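Local coordinates for protein extracellular ligand-binding receptor (Sphaerobacter thermophilus, PDB 4ZPJ) that probably serves as the extracellular substrate-binding component of an ABC transporter, capturing a small solute between two lobes in the manner of leucine-binding proteins, at residues I394-V399 against D413-F418; G176-P181 against G306-A311. All blocks are in the same frame, centred on the assembly; numbering follows the deposited sequence.

From the N terminus, the chain first reaches 176-181, the turn leading into helix 180-188. Contact 2 closes a loop of 124 residues, bringing that turn against 306-311 at the end of strand 304-307. Contact 1 comes later and is local: 394-399 and 413-418 are arms of one hairpin, with 13 residues between them. The two contacts therefore follow in series, neither nested nor crossed. In space they adjoin, their centres about 6 Å apart, because strands 304-307 and 390-401 are neighbours in one antiparallel sheet. Leu395 O probably bonds to Thr307 N, and Phe418 O to Gln177 NE2, tying hairpin, strand and turn together.

Contact 1: I394-V399 against D413-F418. With ZN (zinc ion), chain D.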
loop_
_atom_site.group_PDB
_atom_site.type_symbol
_atom_site.label_atom_id
_atom_site.label_comp_id
_atom_site.label_asym_id
_atom_site.label_seq_id
_atom_site.Cartn_x
_atom_site.Cartn_y
_atom_site.Cartn_z
ATOM N N ILE A 394 -5.430 -10.349 0.307
ATOM C CA ILE A 394 -6.110 -9.092 0.059
ATOM C C ILE A 394 -7.519 -9.179 0.672
ATOM O O ILE A 394 -8.149 -10.207 0.531
ATOM C CB ILE A 394 -6.234 -8.811 -1.436
ATOM C CG1 ILE A 394 -4.843 -8.760 -2.083
ATOM C CG2 ILE A 394 -7.038 -7.534 -1.698
ATOM C CD1 ILE A 394 -3.932 -7.671 -1.504
ATOM N N LEU A 395 -7.986 -8.091 1.325
ATOM C CA LEU A 395 -9.265 -8.039 2.009
ATOM C C LEU A 395 -10.226 -7.298 1.158
ATOM O O LEU A 395 -9.929 -6.199 0.719
ATOM C CB LEU A 395 -9.165 -7.358 3.379
ATOM C CG LEU A 395 -8.074 -8.037 4.247
ATOM C CD1 LEU A 395 -7.678 -7.234 5.471
ATOM C CD2 LEU A 395 -8.330 -9.458 4.654
ATOM N N LEU A 396 -11.356 -7.920 0.856
ATOM C CA LEU A 396 -12.463 -7.206 0.261
ATOM C C LEU A 396 -13.374 -6.674 1.356
ATOM O O LEU A 396 -13.930 -7.449 2.119
ATOM C CB LEU A 396 -13.313 -8.105 -0.601
ATOM C CG LEU A 396 -13.026 -8.236 -2.074
ATOM C CD1 LEU A 396 -14.279 -8.861 -2.619
ATOM C CD2 LEU A 396 -12.760 -6.943 -2.829
ATOM N N CYS A 397 -13.603 -5.373 1.342
ATOM C CA CYS A 397 -14.293 -4.722 2.399
ATOM C C CYS A 397 -15.476 -3.865 1.947
ATOM O O CYS A 397 -15.628 -3.518 0.766
ATOM C CB CYS A 397 -13.325 -3.832 3.107
ATOM S SG CYS A 397 -12.065 -4.739 3.995
ATOM N N ARG A 398 -16.305 -3.534 2.913
ATOM C CA ARG A 398 -17.386 -2.618 2.707
ATOM C C ARG A 398 -17.384 -1.646 3.853
ATOM O O ARG A 398 -17.177 -2.064 5.033
ATOM C CB ARG A 398 -18.705 -3.359 2.699
ATOM C CG ARG A 398 -19.844 -2.434 2.321
ATOM C CD ARG A 398 -21.122 -3.236 2.081
ATOM N NE ARG A 398 -21.472 -4.044 3.243
ATOM C CZ ARG A 398 -22.448 -4.950 3.261
ATOM N NH1 ARG A 398 -23.166 -5.140 2.171
ATOM N NH2 ARG A 398 -22.706 -5.656 4.382
ATOM N N VAL A 399 -17.618 -0.365 3.521
ATOM C CA VAL A 399 -17.763 0.669 4.527
ATOM C C VAL A 399 -19.086 0.565 5.202
ATOM O O VAL A 399 -20.132 0.615 4.550
ATOM C CB VAL A 399 -17.699 2.068 3.919
ATOM C CG1 VAL A 399 -17.892 3.106 5.010
ATOM C CG2 VAL A 399 -16.360 2.254 3.201
ATOM N N ASP A 413 -14.820 -10.636 2.410
ATOM C CA ASP A 413 -14.197 -11.714 1.714
ATOM C C ASP A 413 -12.681 -11.515 1.670
ATOM O O ASP A 413 -12.165 -10.372 1.810
ATOM C CB ASP A 413 -14.716 -11.796 0.294
ATOM C CG ASP A 413 -14.719 -13.205 -0.259
ATOM O OD1 ASP A 413 -14.384 -14.181 0.445
ATOM O OD2 ASP A 413 -15.128 -13.335 -1.426
ATOM N N ARG A 414 -11.987 -12.647 1.557
ATOM C CA ARG A 414 -10.549 -12.687 1.559
ATOM C C ARG A 414 -10.036 -13.378 0.322
ATOM O O ARG A 414 -10.605 -14.379 -0.089
ATOM C CB ARG A 414 -10.121 -13.472 2.715
ATOM C CG ARG A 414 -10.074 -12.703 4.005
ATOM C CD ARG A 414 -9.531 -13.586 5.145
ATOM N NE ARG A 414 -9.802 -12.783 6.313
ATOM C CZ ARG A 414 -10.804 -12.943 7.156
ATOM N NH1 ARG A 414 -11.638 -14.000 7.065
ATOM N NH2 ARG A 414 -10.893 -12.084 8.164
ATOM N N ILE A 415 -8.961 -12.855 -0.268
ATOM C CA ILE A 415 -8.271 -13.493 -1.431
ATOM C C ILE A 415 -6.848 -13.753 -0.952
ATOM O O ILE A 415 -6.066 -12.821 -0.789
ATOM C CB ILE A 415 -8.257 -12.613 -2.714
ATOM C CG1 ILE A 415 -9.665 -12.246 -3.177
ATOM C CG2 ILE A 415 -7.643 -13.368 -3.889
ATOM C CD1 ILE A 415 -10.264 -11.060 -2.472
ATOM N N PRO A 416 -6.527 -14.999 -0.630
ATOM C CA PRO A 416 -5.155 -15.370 -0.132
ATOM C C PRO A 416 -4.138 -15.447 -1.271
ATOM O O PRO A 416 -4.507 -15.634 -2.457
ATOM C CB PRO A 416 -5.360 -16.785 0.432
ATOM C CG PRO A 416 -6.521 -17.340 -0.343
ATOM C CD PRO A 416 -7.444 -16.163 -0.599
ATOM N N ASP A 417 -2.880 -15.287 -0.921
ATOM C CA ASP A 417 -1.790 -15.592 -1.839
ATOM C C ASP A 417 -1.935 -14.856 -3.165
ATOM O O ASP A 417 -1.674 -15.376 -4.242
ATOM C CB ASP A 417 -1.675 -17.085 -2.048
ATOM C CG ASP A 417 -1.543 -17.850 -0.701
ATOM O OD1 ASP A 417 -0.475 -18.007 -0.130
ATOM O OD2 ASP A 417 -2.531 -18.410 -0.258
ATOM N N PHE A 418 -2.320 -13.610 -3.062
ATOM C CA PHE A 418 -2.408 -12.780 -4.221
ATOM C C PHE A 418 -1.064 -12.061 -4.468
ATOM O O PHE A 418 -0.616 -11.243 -3.661
ATOM C CB PHE A 418 -3.533 -11.822 -4.056
ATOM C CG PHE A 418 -4.014 -11.254 -5.369
ATOM C CD1 PHE A 418 -4.811 -12.021 -6.222
ATOM C CD2 PHE A 418 -3.632 -9.992 -5.751
ATOM C CE1 PHE A 418 -5.237 -11.482 -7.413
ATOM C CE2 PHE A 418 -4.014 -9.461 -6.966
ATOM C CZ PHE A 418 -4.830 -10.187 -7.784
HETATM ZN ZN ZN D . -0.998 -18.685 1.664
#
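Strands 390-401 and 407-418 form an antiparallel beta hairpin, and this contact is the part of the ladder running toward its open end. Two backbone bonds surround the Ile394-Ile415 pair: Ile394 N gives to Ile415 O at 2.8 Å, within the carbonyl plane, while Ile415 N answers to Ile394 O at 2.9 Å, almost along the C=O axis. At the next hydrogen-bonded pair, Leu396 N reaches Asp413 O from above the carbonyl plane, and the return bond from Asp413 N is weak.

On the face holding Ile394, Leu396 and Ile415, branched aliphatic groups suit the cover given by helix 180-188, whose Pro181 touches both isoleucines. CD1 of Ile415 slants across to Leu396 CG, 4.0 Å away. Asp413 lies beside Leu396 and offers it only CB; the carboxylate turns away, OD1 taking a weak bond from Arg414 N, with a zinc ion about 3 Å from the nearest side-chain atom. Phe418, beyond the corner at Asp417, returns toward the hairpin; its CB meets Ile394 CG1 at 3.9 Å, and its ring also packs on Pro181.

Leu395 and Arg414 share the other face as a non-hydrogen-bonded pair. Leu395 CD2 lies along the arginine's aliphatic stem, 3.7 Å from Arg414 CG; the extended chain carries the guanidinium onward, where NH2 hydrogen-bonds Asn313 OD1 and forms a salt bridge with Asp314 OD1.

Asp417 and Phe418 both oppose Thr392 in a G1 beta bulge. Asp417 there turns its carboxylate out to another zinc ion, unevenly bidentate, with OD1 at 2.0 Å and OD2 at 2.5 Å from the metal.

Contact 2: G176-P181 against G306-A311; sequences GQYDAP and GTLYTA
The turn that leads into helix 180-188 lies against the end of strand 304-307, and a tyrosine and a glycine bring the two backbones together. Tyr178 O points at Gly306 CA, 3.2 Å away, in a CA-H...O contact. Glycine suits this position because a beta carbon would run into that carbonyl oxygen.

Tyr178 holds CG in the crowded position between its backbone N and carbonyl carbon (chi1 59°), which stands the ring across the strand end, its long axis roughly perpendicular to the Gly306-Leu308 chain. Gly306 O sits at the ring edge, near its plane, 3.5 Å from Tyr178 CD1. On the other ortho carbon, Leu308 CD1 approaches Tyr178 CD2 to 4.0 Å, the two side chains crossing at about a right angle. Phe173 meets the tyrosine edge-to-face and touches Leu308.

In the two-lobed periplasmic-binding-protein fold, the contact joins the turn ahead of helix 180-188 to the antiparallel sheet of the 390-401 hairpin strand. Gly176 offers its O to Ala180 N within the turn; its backbone angles (phi 93°) would press a beta carbon against the preceding carbonyl O, so glycine fits.

Aspartate suits its place because the Asp179 carboxylate collects donors: Ser284 OG at OD2, Gly285 N and a water at OD1. The water also accepts from Gly306 N at 2.9 Å, linking the segments where Asp179 OD1 and Gly306 O, 3.2 Å apart, cannot bond.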
loop_
_atom_site.group_PDB
_atom_site.type_symbol
_atom_site.label_atom_id
_atom_site.label_comp_id
_atom_site.label_asym_id
_atom_site.label_seq_id
_atom_site.Cartn_x
_atom_site.Cartn_y
_atom_site.Cartn_z
ATOM N N GLY A 176 -2.123 -1.164 -7.883
ATOM C CA GLY A 176 -3.219 -1.955 -8.354
ATOM C C GLY A 176 -3.444 -3.304 -7.670
ATOM O O GLY A 176 -4.490 -3.963 -7.876
ATOM N N GLN A 177 -2.486 -3.755 -6.883
ATOM C CA GLN A 177 -2.504 -5.156 -6.399
ATOM C C GLN A 177 -3.641 -5.423 -5.396
ATOM O O GLN A 177 -4.130 -6.523 -5.340
ATOM C CB GLN A 177 -1.125 -5.514 -5.790
ATOM C CG GLN A 177 -0.957 -6.913 -5.229
ATOM C CD GLN A 177 0.454 -7.239 -4.731
ATOM O OE1 GLN A 177 1.318 -6.412 -4.811
ATOM N NE2 GLN A 177 0.667 -8.464 -4.203
ATOM N N TYR A 178 -4.041 -4.437 -4.589
ATOM C CA TYR A 178 -5.113 -4.655 -3.650
ATOM C C TYR A 178 -6.484 -4.284 -4.229
ATOM O O TYR A 178 -7.495 -4.751 -3.731
ATOM C CB TYR A 178 -4.835 -4.010 -2.271
ATOM C CG TYR A 178 -4.630 -2.572 -2.275
ATOM C CD1 TYR A 178 -5.721 -1.717 -2.410
ATOM C CD2 TYR A 178 -3.352 -2.015 -2.153
ATOM C CE1 TYR A 178 -5.546 -0.353 -2.469
ATOM C CE2 TYR A 178 -3.179 -0.656 -2.197
ATOM C CZ TYR A 178 -4.298 0.172 -2.351
ATOM O OH TYR A 178 -4.235 1.528 -2.380
ATOM N N ASP A 179 -6.501 -3.534 -5.331
ATOM C CA ASP A 179 -7.721 -3.269 -6.059
ATOM C C ASP A 179 -8.117 -4.316 -7.116
ATOM O O ASP A 179 -9.299 -4.486 -7.410
ATOM C CB ASP A 179 -7.657 -1.856 -6.665
ATOM C CG ASP A 179 -7.669 -0.781 -5.575
ATOM O OD1 ASP A 179 -8.420 -1.019 -4.569
ATOM O OD2 ASP A 179 -6.936 0.265 -5.689
ATOM N N ALA A 180 -7.167 -5.011 -7.698
ATOM C CA ALA A 180 -7.471 -5.910 -8.777
ATOM C C ALA A 180 -8.464 -7.001 -8.356
ATOM O O ALA A 180 -9.356 -7.304 -9.121
ATOM C CB ALA A 180 -6.199 -6.535 -9.262
ATOM N N PRO A 181 -8.367 -7.548 -7.134
ATOM C CA PRO A 181 -9.393 -8.593 -6.753
ATOM C C PRO A 181 -10.813 -8.075 -6.688
ATOM O O PRO A 181 -11.771 -8.863 -6.809
ATOM C CB PRO A 181 -8.920 -9.081 -5.358
ATOM C CG PRO A 181 -7.431 -8.789 -5.385
ATOM C CD PRO A 181 -7.348 -7.423 -6.070
ATOM N N GLY A 306 -11.380 -3.397 -2.557
ATOM C CA GLY A 306 -10.239 -4.198 -2.183
ATOM C C GLY A 306 -9.284 -3.382 -1.368
ATOM O O GLY A 306 -9.084 -2.191 -1.626
ATOM N N THR A 307 -8.695 -3.997 -0.366
ATOM C CA THR A 307 -7.671 -3.334 0.424
ATOM C C THR A 307 -6.639 -4.283 1.026
ATOM O O THR A 307 -6.839 -5.509 1.122
ATOM C CB THR A 307 -8.274 -2.482 1.565
ATOM O OG1 THR A 307 -7.274 -1.556 2.100
ATOM C CG2 THR A 307 -8.840 -3.356 2.668
ATOM N N LEU A 308 -5.541 -3.687 1.437
ATOM C CA LEU A 308 -4.426 -4.393 2.039
ATOM C C LEU A 308 -4.754 -4.737 3.511
ATOM O O LEU A 308 -4.303 -5.734 4.044
ATOM C CB LEU A 308 -3.198 -3.501 1.932
ATOM C CG LEU A 308 -1.811 -4.014 1.587
ATOM C CD1 LEU A 308 -1.681 -4.778 0.289
ATOM C CD2 LEU A 308 -0.908 -2.782 1.575
ATOM N N TYR A 309 -5.529 -3.889 4.175
ATOM C CA TYR A 309 -5.690 -4.005 5.627
ATOM C C TYR A 309 -6.810 -3.122 6.097
ATOM O O TYR A 309 -6.983 -2.027 5.578
ATOM C CB TYR A 309 -4.410 -3.620 6.425
ATOM C CG TYR A 309 -4.606 -3.869 7.931
ATOM C CD1 TYR A 309 -4.810 -5.136 8.426
ATOM C CD2 TYR A 309 -4.666 -2.836 8.815
ATOM C CE1 TYR A 309 -5.077 -5.359 9.774
ATOM C CE2 TYR A 309 -4.924 -3.043 10.154
ATOM C CZ TYR A 309 -5.144 -4.290 10.630
ATOM O OH TYR A 309 -5.391 -4.475 12.005
ATOM N N THR A 310 -7.542 -3.603 7.102
ATOM C CA THR A 310 -8.450 -2.787 7.888
ATOM C C THR A 310 -8.303 -3.261 9.318
ATOM O O THR A 310 -8.197 -4.456 9.543
ATOM C CB THR A 310 -9.921 -3.011 7.461
ATOM O OG1 THR A 310 -10.806 -2.422 8.393
ATOM C CG2 THR A 310 -10.272 -4.564 7.313
ATOM N N ALA A 311 -8.335 -2.299 10.261
ATOM C CA ALA A 311 -8.352 -2.512 11.675
ATOM C C ALA A 311 -9.533 -3.360 12.206
ATOM O O ALA A 311 -9.484 -3.917 13.346
ATOM C CB ALA A 311 -8.273 -1.167 12.356
HETATM O O HOH W 1 -11.056 -1.510 -4.710
#